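Local coordinates for shikimate dehydrogenase-like protein HI_0607 (Haemophilus influenzae, PDB 1NPY), which catalyses, in vitro and only weakly, the NADP(+)-dependent oxidation of shikimate to 3-dehydroshikimate, though shikimate may not be its biological substrate, at residues 86-91 and 99-104. Numbering follows the deposited sequence.
Sequences SVNTIV and AYNTDY
The carboxamide of Asn88 faces the first turn of helix 102-113 and grips Thr102 twice. Its OD1 accepts from Thr102 N at 2.8 Å, while its ND2 donates, almost within the amide plane, to Thr102 OG1 at 3.1 Å. CG of Asn88 sits between its own backbone N and carbonyl carbon (chi1 88°), which swings the amide across to the helix. Thr89 OG1 donates to the same OD1 at 2.8 Å, from the opposite face of the amide to Thr102 N, and the rotation of the group is thereby fixed. An amide suits this buried place because it offers acceptor and donor side by side; Thr102 OG1 is also bonded to Gln242 O of helix 235-251.

Asn101 is the N-cap of the helix: with CG anti to the backbone N (chi1 -167°), its OD1 accepts from Tyr104 N at 3.1 Å, while its ND2 donates to Ser86 O at 3.0 Å from above the carbonyl plane, a double use that an amide allows. At the open end of the hairpin of strands 89-93 and 96-100, Asn88 and Thr89 both face Tyr100, a classic beta bulge. Tyr100 O takes a bond from Asn88 N at 3.1 Å and a weak one from Thr89 N; Tyr100 N returns one to Thr89 O at 2.9 Å. Val87 CG2 packs on Ala99 CB at 3.6 Å, and Val91 CG2 touches the ring of Tyr100, whose side chain lies on the other face from Ala99.

A water joins Asn88 ND2 to OD2 of Asp103, the inferred substrate-binding residue. Ser86, bonded through OG to Glu68, lies beside Lys67, the inferred proton donor/acceptor. This polar second shell probably holds the helix start, and with it Asp103, against the hairpin's open end.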
loop_
_atom_site.group_PDB
_atom_site.type_symbol
_atom_site.label_atom_id
_atom_site.label_comp_id
_atom_site.label_asym_id
_atom_site.label_seq_id
_atom_site.Cartn_x
_atom_site.Cartn_y
_atom_site.Cartn_z
ATOM N N SER A 86 5.229 -10.662 2.964
ATOM C CA SER A 86 4.885 -10.293 1.595
ATOM C C SER A 86 5.819 -9.162 1.180
ATOM O O SER A 86 5.977 -8.222 1.953
ATOM C CB SER A 86 3.455 -9.746 1.540
ATOM O OG SER A 86 2.985 -9.593 0.213
ATOM N N VAL A 87 6.357 -9.204 -0.035
ATOM C CA VAL A 87 7.317 -8.241 -0.559
ATOM C C VAL A 87 6.704 -7.441 -1.698
ATOM O O VAL A 87 6.109 -8.032 -2.613
ATOM C CB VAL A 87 8.559 -8.978 -1.095
ATOM C CG1 VAL A 87 9.516 -8.051 -1.830
ATOM C CG2 VAL A 87 9.307 -9.610 0.074
ATOM N N ASN A 88 6.858 -6.121 -1.681
ATOM C CA ASN A 88 6.448 -5.303 -2.822
ATOM C C ASN A 88 7.597 -4.469 -3.394
ATOM O O ASN A 88 7.441 -3.717 -4.348
ATOM C CB ASN A 88 5.225 -4.453 -2.498
ATOM C CG ASN A 88 5.599 -3.114 -1.888
ATOM O OD1 ASN A 88 6.620 -3.055 -1.200
ATOM N ND2 ASN A 88 4.812 -2.054 -2.146
ATOM N N THR A 89 8.791 -4.635 -2.842
ATOM C CA THR A 89 9.950 -3.824 -3.230
ATOM C C THR A 89 11.246 -4.603 -3.079
ATOM O O THR A 89 11.468 -5.169 -2.016
ATOM C CB THR A 89 10.108 -2.613 -2.306
ATOM O OG1 THR A 89 8.882 -1.873 -2.329
ATOM C CG2 THR A 89 11.154 -1.680 -2.845
ATOM N N ILE A 90 12.074 -4.638 -4.127
ATOM C CA ILE A 90 13.407 -5.225 -4.050
ATOM C C ILE A 90 14.430 -4.163 -4.414
ATOM O O ILE A 90 14.270 -3.467 -5.416
ATOM C CB ILE A 90 13.507 -6.414 -5.039
ATOM C CG1 ILE A 90 12.434 -7.463 -4.755
ATOM C CG2 ILE A 90 14.893 -7.017 -5.000
ATOM C CD1 ILE A 90 12.158 -8.356 -5.922
ATOM N N VAL A 91 15.495 -4.060 -3.621
ATOM C CA VAL A 91 16.606 -3.175 -3.895
ATOM C C VAL A 91 17.848 -4.050 -4.039
ATOM O O VAL A 91 18.182 -4.852 -3.161
ATOM C CB VAL A 91 16.858 -2.156 -2.780
ATOM C CG1 VAL A 91 17.961 -1.172 -3.185
ATOM C CG2 VAL A 91 15.581 -1.423 -2.409
ATOM N N ALA A 99 14.675 -6.923 0.505
ATOM C CA ALA A 99 13.231 -6.925 0.278
ATOM C C ALA A 99 12.542 -6.087 1.344
ATOM O O ALA A 99 12.815 -6.287 2.522
ATOM C CB ALA A 99 12.701 -8.348 0.361
ATOM N N TYR A 100 11.568 -5.279 0.920
ATOM C CA TYR A 100 10.774 -4.402 1.779
ATOM C C TYR A 100 9.297 -4.470 1.393
ATOM O O TYR A 100 8.916 -5.020 0.365
ATOM C CB TYR A 100 11.208 -2.938 1.598
ATOM C CG TYR A 100 12.675 -2.694 1.863
ATOM C CD1 TYR A 100 13.129 -2.254 3.103
ATOM C CD2 TYR A 100 13.617 -2.935 0.871
ATOM C CE1 TYR A 100 14.495 -2.067 3.319
ATOM C CE2 TYR A 100 14.978 -2.720 1.074
ATOM C CZ TYR A 100 15.405 -2.277 2.299
ATOM O OH TYR A 100 16.761 -2.101 2.511
ATOM N N ASN A 101 8.459 -3.957 2.284
ATOM C CA ASN A 101 7.063 -3.753 1.932
ATOM C C ASN A 101 6.675 -2.310 2.218
ATOM O O ASN A 101 6.368 -1.960 3.348
ATOM C CB ASN A 101 6.125 -4.761 2.571
ATOM C CG ASN A 101 4.757 -4.697 1.934
ATOM O OD1 ASN A 101 4.166 -3.631 1.930
ATOM N ND2 ASN A 101 4.313 -5.782 1.308
ATOM N N THR A 102 6.639 -1.501 1.164
ATOM C CA THR A 102 6.322 -0.086 1.308
ATOM C C THR A 102 4.836 0.212 1.467
ATOM O O THR A 102 4.490 1.317 1.873
ATOM C CB THR A 102 6.898 0.794 0.202
ATOM O OG1 THR A 102 6.400 0.384 -1.074
ATOM C CG2 THR A 102 8.400 0.744 0.146
ATOM N N ASP A 103 3.952 -0.743 1.202
ATOM C CA ASP A 103 2.576 -0.556 1.630
ATOM C C ASP A 103 2.478 -0.497 3.159
ATOM O O ASP A 103 1.838 0.401 3.705
ATOM C CB ASP A 103 1.705 -1.683 1.110
ATOM C CG ASP A 103 1.405 -1.551 -0.364
ATOM O OD1 ASP A 103 1.289 -0.425 -0.916
ATOM O OD2 ASP A 103 1.181 -2.592 -1.009
ATOM N N TYR A 104 3.120 -1.448 3.837
ATOM C CA TYR A 104 3.221 -1.433 5.285
ATOM C C TYR A 104 3.869 -0.133 5.778
ATOM O O TYR A 104 3.347 0.534 6.675
ATOM C CB TYR A 104 3.981 -2.685 5.753
ATOM C CG TYR A 104 4.348 -2.654 7.215
ATOM C CD1 TYR A 104 3.448 -3.089 8.187
ATOM C CD2 TYR A 104 5.568 -2.117 7.638
ATOM C CE1 TYR A 104 3.758 -2.983 9.536
ATOM C CE2 TYR A 104 5.883 -2.041 8.981
ATOM C CZ TYR A 104 4.982 -2.486 9.922
ATOM O OH TYR A 104 5.318 -2.375 11.259
HETATM O O HOH W 1 2.438 -2.370 -3.666
#